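Local coordinates for protein glycerol-3-phosphate dehydrogenase [NAD(+)] (Dunaliella salina, PDB 6IUY) that probably reduces dihydroxyacetone phosphate to sn-glycerol 3-phosphate with NADH, in a two-domain chain that converts dihydroxyacetone phosphate directly to glycerol, at residues S264-A276 against N318-V331. Residues are numbered along the deposited sequence; the frame is centred on the assembly and turned at random.
With NAD (nicotinamide-adenine-dinucleotide), chain C.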
loop_
_atom_site.group_PDB
_atom_site.type_symbol
_atom_site.label_atom_id
_atom_site.label_comp_id
_atom_site.label_asym_id
_atom_site.label_seq_id
_atom_site.Cartn_x
_atom_site.Cartn_y
_atom_site.Cartn_z
ATOM N N SER A 264 -19.093 16.107 -19.051
ATOM C CA SER A 264 -18.229 16.891 -19.927
ATOM C C SER A 264 -17.355 17.886 -19.152
ATOM O O SER A 264 -16.978 18.937 -19.676
ATOM C CB SER A 264 -19.070 17.644 -20.968
ATOM O OG SER A 264 -20.028 18.480 -20.335
ATOM N N GLY A 265 -16.997 17.542 -17.923
ATOM C CA GLY A 265 -16.178 18.440 -17.139
ATOM C C GLY A 265 -14.717 18.265 -17.478
ATOM O O GLY A 265 -14.356 17.696 -18.515
ATOM N N ALA A 266 -13.866 18.758 -16.583
ATOM C CA ALA A 266 -12.437 18.745 -16.805
ATOM C C ALA A 266 -11.932 17.334 -17.073
ATOM O O ALA A 266 -11.255 17.102 -18.057
ATOM C CB ALA A 266 -11.711 19.368 -15.587
ATOM N N TRP A 267 -12.268 16.403 -16.192
ATOM C CA TRP A 267 -11.792 15.018 -16.282
ATOM C C TRP A 267 -12.591 14.246 -17.334
ATOM O O TRP A 267 -12.048 13.422 -18.081
ATOM C CB TRP A 267 -11.896 14.349 -14.893
ATOM C CG TRP A 267 -11.433 12.891 -14.807
ATOM C CD1 TRP A 267 -12.107 11.855 -14.204
ATOM C CD2 TRP A 267 -10.217 12.328 -15.313
ATOM N NE1 TRP A 267 -11.373 10.692 -14.302
ATOM C CE2 TRP A 267 -10.213 10.956 -14.976
ATOM C CE3 TRP A 267 -9.125 12.848 -16.012
ATOM C CZ2 TRP A 267 -9.170 10.095 -15.339
ATOM C CZ3 TRP A 267 -8.088 11.999 -16.356
ATOM C CH2 TRP A 267 -8.120 10.635 -16.019
ATOM N N ALA A 268 -13.885 14.520 -17.404
ATOM C CA ALA A 268 -14.691 13.912 -18.463
ATOM C C ALA A 268 -14.070 14.212 -19.818
ATOM O O ALA A 268 -13.831 13.285 -20.599
ATOM C CB ALA A 268 -16.118 14.391 -18.398
ATOM N N CYS A 269 -13.740 15.479 -20.086
ATOM C CA CYS A 269 -13.155 15.837 -21.385
ATOM C C CYS A 269 -11.751 15.278 -21.610
ATOM O O CYS A 269 -11.398 14.947 -22.755
ATOM C CB CYS A 269 -13.106 17.358 -21.579
ATOM S SG CYS A 269 -14.741 18.153 -21.748
ATOM N N THR A 270 -10.909 15.188 -20.579
ATOM C CA THR A 270 -9.571 14.715 -20.915
ATOM C C THR A 270 -9.708 13.206 -21.049
ATOM O O THR A 270 -9.043 12.603 -21.870
ATOM C CB THR A 270 -8.435 15.145 -19.912
ATOM O OG1 THR A 270 -7.868 14.004 -19.246
ATOM C CG2 THR A 270 -8.883 16.207 -18.922
ATOM N N ALA A 271 -10.645 12.611 -20.317
ATOM C CA ALA A 271 -10.949 11.212 -20.518
ATOM C C ALA A 271 -11.454 10.936 -21.960
ATOM O O ALA A 271 -10.921 10.060 -22.671
ATOM C CB ALA A 271 -11.976 10.751 -19.473
ATOM N N VAL A 272 -12.473 11.674 -22.409
ATOM C CA VAL A 272 -13.019 11.437 -23.758
ATOM C C VAL A 272 -11.951 11.653 -24.808
ATOM O O VAL A 272 -11.992 11.051 -25.878
ATOM C CB VAL A 272 -14.237 12.342 -24.072
ATOM C CG1 VAL A 272 -13.783 13.644 -24.676
ATOM C CG2 VAL A 272 -15.169 11.641 -25.039
ATOM N N ARG A 273 -10.973 12.504 -24.506
ATOM C CA ARG A 273 -9.887 12.776 -25.445
ATOM C C ARG A 273 -8.996 11.550 -25.640
ATOM O O ARG A 273 -8.521 11.274 -26.761
ATOM C CB ARG A 273 -9.046 13.951 -24.954
ATOM C CG ARG A 273 -7.785 14.178 -25.766
ATOM C CD ARG A 273 -6.973 15.378 -25.307
ATOM N NE ARG A 273 -6.061 15.802 -26.378
ATOM C CZ ARG A 273 -4.791 15.411 -26.493
ATOM N NH1 ARG A 273 -4.256 14.596 -25.594
ATOM N NH2 ARG A 273 -4.046 15.841 -27.504
ATOM N N MET A 274 -8.746 10.831 -24.542
ATOM C CA MET A 274 -7.936 9.616 -24.581
ATOM C C MET A 274 -8.717 8.480 -25.227
ATOM O O MET A 274 -8.203 7.753 -26.058
ATOM C CB MET A 274 -7.500 9.199 -23.176
ATOM C CG MET A 274 -6.689 10.256 -22.410
ATOM S SD MET A 274 -5.920 9.478 -20.955
ATOM C CE MET A 274 -7.248 9.436 -19.766
ATOM N N VAL A 275 -9.962 8.338 -24.802
ATOM C CA VAL A 275 -10.903 7.374 -25.357
ATOM C C VAL A 275 -11.112 7.579 -26.861
ATOM O O VAL A 275 -11.128 6.622 -27.655
ATOM C CB VAL A 275 -12.211 7.496 -24.602
ATOM C CG1 VAL A 275 -13.393 7.074 -25.440
ATOM C CG2 VAL A 275 -12.091 6.743 -23.278
ATOM N N ALA A 276 -11.214 8.836 -27.272
ATOM C CA ALA A 276 -11.348 9.127 -28.687
ATOM C C ALA A 276 -10.090 8.738 -29.474
ATOM O O ALA A 276 -10.196 8.299 -30.618
ATOM C CB ALA A 276 -11.694 10.612 -28.894
ATOM N N ASN A 318 -13.586 21.998 -25.259
ATOM C CA ASN A 318 -14.470 22.539 -24.244
ATOM C C ASN A 318 -13.759 23.757 -23.669
ATOM O O ASN A 318 -12.806 23.614 -22.904
ATOM C CB ASN A 318 -14.772 21.505 -23.171
ATOM C CG ASN A 318 -15.894 21.921 -22.273
ATOM O OD1 ASN A 318 -16.058 23.104 -21.970
ATOM N ND2 ASN A 318 -16.681 20.956 -21.835
ATOM N N PRO A 319 -14.184 24.972 -24.067
ATOM C CA PRO A 319 -13.364 26.136 -23.730
ATOM C C PRO A 319 -13.621 26.612 -22.320
ATOM O O PRO A 319 -12.941 27.505 -21.837
ATOM C CB PRO A 319 -13.806 27.170 -24.762
ATOM C CG PRO A 319 -15.277 26.844 -24.976
ATOM C CD PRO A 319 -15.436 25.353 -24.745
ATOM N N ILE A 320 -14.573 25.996 -21.642
ATOM C CA ILE A 320 -14.912 26.387 -20.280
ATOM C C ILE A 320 -14.243 25.500 -19.235
ATOM O O ILE A 320 -13.782 25.986 -18.200
ATOM C CB ILE A 320 -16.416 26.326 -20.035
ATOM C CG1 ILE A 320 -17.160 27.231 -21.024
ATOM C CG2 ILE A 320 -16.729 26.736 -18.630
ATOM C CD1 ILE A 320 -18.673 27.096 -20.898
ATOM N N TYR A 321 -14.219 24.200 -19.502
ATOM C CA TYR A 321 -13.796 23.228 -18.510
ATOM C C TYR A 321 -12.476 22.577 -18.872
ATOM O O TYR A 321 -11.861 21.965 -18.022
ATOM C CB TYR A 321 -14.879 22.166 -18.313
ATOM C CG TYR A 321 -16.130 22.768 -17.739
ATOM C CD1 TYR A 321 -16.229 23.032 -16.392
ATOM C CD2 TYR A 321 -17.194 23.127 -18.564
ATOM C CE1 TYR A 321 -17.375 23.618 -15.856
ATOM C CE2 TYR A 321 -18.342 23.704 -18.043
ATOM C CZ TYR A 321 -18.430 23.955 -16.693
ATOM O OH TYR A 321 -19.578 24.522 -16.170
ATOM N N LEU A 322 -12.044 22.711 -20.125
ATOM C CA LEU A 322 -10.724 22.218 -20.522
ATOM C C LEU A 322 -10.153 23.053 -21.648
ATOM O O LEU A 322 -9.862 22.535 -22.713
ATOM C CB LEU A 322 -10.787 20.740 -20.932
ATOM C CG LEU A 322 -9.442 19.994 -20.850
ATOM C CD1 LEU A 322 -8.995 19.773 -19.418
ATOM C CD2 LEU A 322 -9.487 18.671 -21.562
ATOM N N PRO A 323 -9.959 24.362 -21.395
ATOM C CA PRO A 323 -9.505 25.315 -22.419
ATOM C C PRO A 323 -8.134 25.004 -22.992
ATOM O O PRO A 323 -7.236 24.590 -22.265
ATOM C CB PRO A 323 -9.470 26.660 -21.674
ATOM C CG PRO A 323 -9.534 26.326 -20.204
ATOM C CD PRO A 323 -10.177 24.990 -20.073
ATOM N N GLY A 324 -7.982 25.227 -24.295
ATOM C CA GLY A 324 -6.719 25.034 -24.962
ATOM C C GLY A 324 -6.420 23.601 -25.331
ATOM O O GLY A 324 -5.398 23.329 -25.937
ATOM N N ILE A 325 -7.294 22.678 -24.948
ATOM C CA ILE A 325 -7.074 21.269 -25.249
ATOM C C ILE A 325 -7.972 20.789 -26.400
ATOM O O ILE A 325 -9.203 20.961 -26.388
ATOM C CB ILE A 325 -7.325 20.362 -24.012
ATOM C CG1 ILE A 325 -6.504 20.826 -22.805
ATOM C CG2 ILE A 325 -6.977 18.900 -24.347
ATOM C CD1 ILE A 325 -4.999 20.729 -23.031
ATOM N N ASP A 326 -7.330 20.193 -27.390
ATOM C CA ASP A 326 -8.017 19.646 -28.543
ATOM C C ASP A 326 -8.557 18.260 -28.221
ATOM O O ASP A 326 -7.789 17.313 -28.115
ATOM C CB ASP A 326 -7.062 19.584 -29.743
ATOM C CG ASP A 326 -7.766 19.167 -31.041
ATOM O OD1 ASP A 326 -8.065 20.050 -31.887
ATOM O OD2 ASP A 326 -8.012 17.960 -31.226
ATOM N N LEU A 327 -9.869 18.145 -28.024
ATOM C CA LEU A 327 -10.504 16.832 -28.003
ATOM C C LEU A 327 -10.435 16.487 -29.467
ATOM O O LEU A 327 -10.542 17.402 -30.294
ATOM C CB LEU A 327 -11.940 16.881 -27.470
ATOM C CG LEU A 327 -12.165 17.895 -26.352
ATOM C CD1 LEU A 327 -13.580 17.825 -25.861
ATOM C CD2 LEU A 327 -11.212 17.637 -25.192
ATOM N N GLY A 328 -10.208 15.241 -29.838
ATOM C CA GLY A 328 -9.991 14.981 -31.264
ATOM C C GLY A 328 -11.136 15.366 -32.222
ATOM O O GLY A 328 -12.184 15.911 -31.834
ATOM N N GLU A 329 -10.954 15.063 -33.496
ATOM C CA GLU A 329 -12.005 15.357 -34.464
ATOM C C GLU A 329 -13.146 14.338 -34.475
ATOM O O GLU A 329 -14.130 14.535 -35.181
ATOM C CB GLU A 329 -11.401 15.482 -35.856
ATOM C CG GLU A 329 -10.348 16.584 -35.919
ATOM C CD GLU A 329 -9.794 16.775 -37.299
ATOM O OE1 GLU A 329 -10.418 16.262 -38.255
ATOM O OE2 GLU A 329 -8.735 17.433 -37.425
ATOM N N ASN A 330 -13.025 13.263 -33.695
ATOM C CA ASN A 330 -14.065 12.237 -33.674
ATOM C C ASN A 330 -14.909 12.259 -32.406
ATOM O O ASN A 330 -15.462 11.242 -31.996
ATOM C CB ASN A 330 -13.451 10.836 -33.883
ATOM C CG ASN A 330 -12.335 10.497 -32.883
ATOM O OD1 ASN A 330 -11.413 11.277 -32.654
ATOM N ND2 ASN A 330 -12.410 9.307 -32.312
ATOM N N VAL A 331 -15.033 13.436 -31.801
ATOM C CA VAL A 331 -15.820 13.601 -30.588
ATOM C C VAL A 331 -17.060 14.407 -30.932
ATOM O O VAL A 331 -16.955 15.460 -31.546
ATOM C CB VAL A 331 -14.999 14.310 -29.468
ATOM C CG1 VAL A 331 -15.899 14.775 -28.329
ATOM C CG2 VAL A 331 -13.911 13.389 -28.952
HETATM P PA NAD C . -16.010 19.253 -13.136
HETATM O O1A NAD C . -15.140 19.873 -14.150
HETATM O O2A NAD C . -15.463 19.316 -11.716
HETATM O O5B NAD C . -17.466 19.982 -13.104
HETATM C C5B NAD C . -17.952 20.676 -14.263
HETATM C C4B NAD C . -19.206 19.955 -14.818
HETATM O O4B NAD C . -20.193 20.069 -13.971
HETATM C C3B NAD C . -19.692 20.677 -16.078
HETATM O O3B NAD C . -19.384 20.011 -17.214
HETATM C C2B NAD C . -21.221 20.754 -15.907
HETATM O O2B NAD C . -21.864 20.334 -17.190
HETATM C C1B NAD C . -21.466 19.943 -14.935
HETATM N N9A NAD C . -22.638 20.342 -14.278
HETATM C C8A NAD C . -22.904 21.512 -13.651
HETATM N N7A NAD C . -24.165 21.434 -13.171
HETATM C C5A NAD C . -24.691 20.229 -13.516
HETATM C C6A NAD C . -25.928 19.647 -13.303
HETATM N N6A NAD C . -27.032 20.227 -12.619
HETATM N N1A NAD C . -26.173 18.409 -13.750
HETATM C C2A NAD C . -25.200 17.735 -14.428
HETATM N N3A NAD C . -23.994 18.304 -14.651
HETATM C C4A NAD C . -23.745 19.551 -14.192
HETATM O O3 NAD C . -16.228 17.719 -13.557
HETATM P PN NAD C . -15.099 16.600 -13.767
HETATM O O1N NAD C . -13.709 17.206 -13.697
HETATM O O2N NAD C . -15.275 15.902 -15.096
HETATM O O5D NAD C . -15.221 15.595 -12.556
HETATM C C5D NAD C . -16.328 14.722 -12.433
HETATM C C4D NAD C . -15.865 13.512 -11.611
HETATM O O4D NAD C . -14.636 13.168 -11.951
HETATM C C3D NAD C . -15.803 13.912 -10.150
HETATM O O3D NAD C . -16.402 12.960 -9.414
HETATM C C2D NAD C . -14.286 13.987 -9.817
HETATM O O2D NAD C . -14.139 13.729 -8.360
HETATM C C1D NAD C . -13.760 13.079 -10.588
HETATM N N1N NAD C . -12.369 13.287 -10.939
HETATM C C2N NAD C . -11.872 14.523 -11.296
HETATM C C3N NAD C . -10.527 14.671 -11.628
HETATM C C7N NAD C . -10.005 16.077 -11.996
HETATM O O7N NAD C . -8.811 16.303 -12.016
HETATM N N7N NAD C . -10.963 17.102 -12.328
HETATM C C4N NAD C . -9.669 13.592 -11.613
HETATM C C5N NAD C . -10.166 12.343 -11.286
HETATM C C6N NAD C . -11.516 12.205 -10.961
HETATM O O HOH W 1 -19.554 20.918 -19.921
HETATM O O HOH W 2 -8.629 12.474 -29.163
HETATM O O HOH W 3 -5.415 16.353 -30.358
#
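Tyr321, whose CB rests against the backbone of Gly265, offers one ring face to the adenosine ribose of NAD, C3B standing 3.6 Å above its plane toward the rim; Ile320 CG2 covers the opposite face. With CG anti to its own carbonyl carbon (chi1 -65°), the ring swings away from the helix to the cofactor, and its OH is hydrogen-bonded to Glu301. The Trp267 ring lies with one face over the nicotinamide, CD1 3.3 Å from NAD C6N. At the Arg273 guanidinium, Asp326 O sits at the edge, near its plane, and accepts from NE at 2.9 Å (156°), while Ile325 CG2 packs on CD and NH1 forms a salt bridge with Glu419. Farther along, Asn330 donates an N-H from ND2 to Ala276 O at 3.0 Å, nearly straight (172°), the acceptor close to the amide plane; Lys292 O also engages ND2. The apolar contacts run along the helix: Leu322 CD2 meets Cys269 CB at 3.8 Å, Leu327 packs on Cys269 and Val272, and Val331 CG2 reaches Ala276 CB at 3.6 Å beside the Asn330 bond. The loop before strand 331-334 thus covers one side of helix 266-282. Asn318 OD1 accepts from Ile320 N on a lone pair, an Asx turn, and from Tyr321 N above its carbonyl plane, completing an Asx motif. Were Tyr321 an alanine, the ribose would probably lose the ring it packs on and Glu301 its hydroxyl partner. At the Rossmann-type glycine turn, Ala266 N donates to NAD O1A at 3.0 Å, and the amides of Trp267 and Ala268 hold the other phosphate; the helix N-terminus is likely to stabilise the pyrophosphate charge.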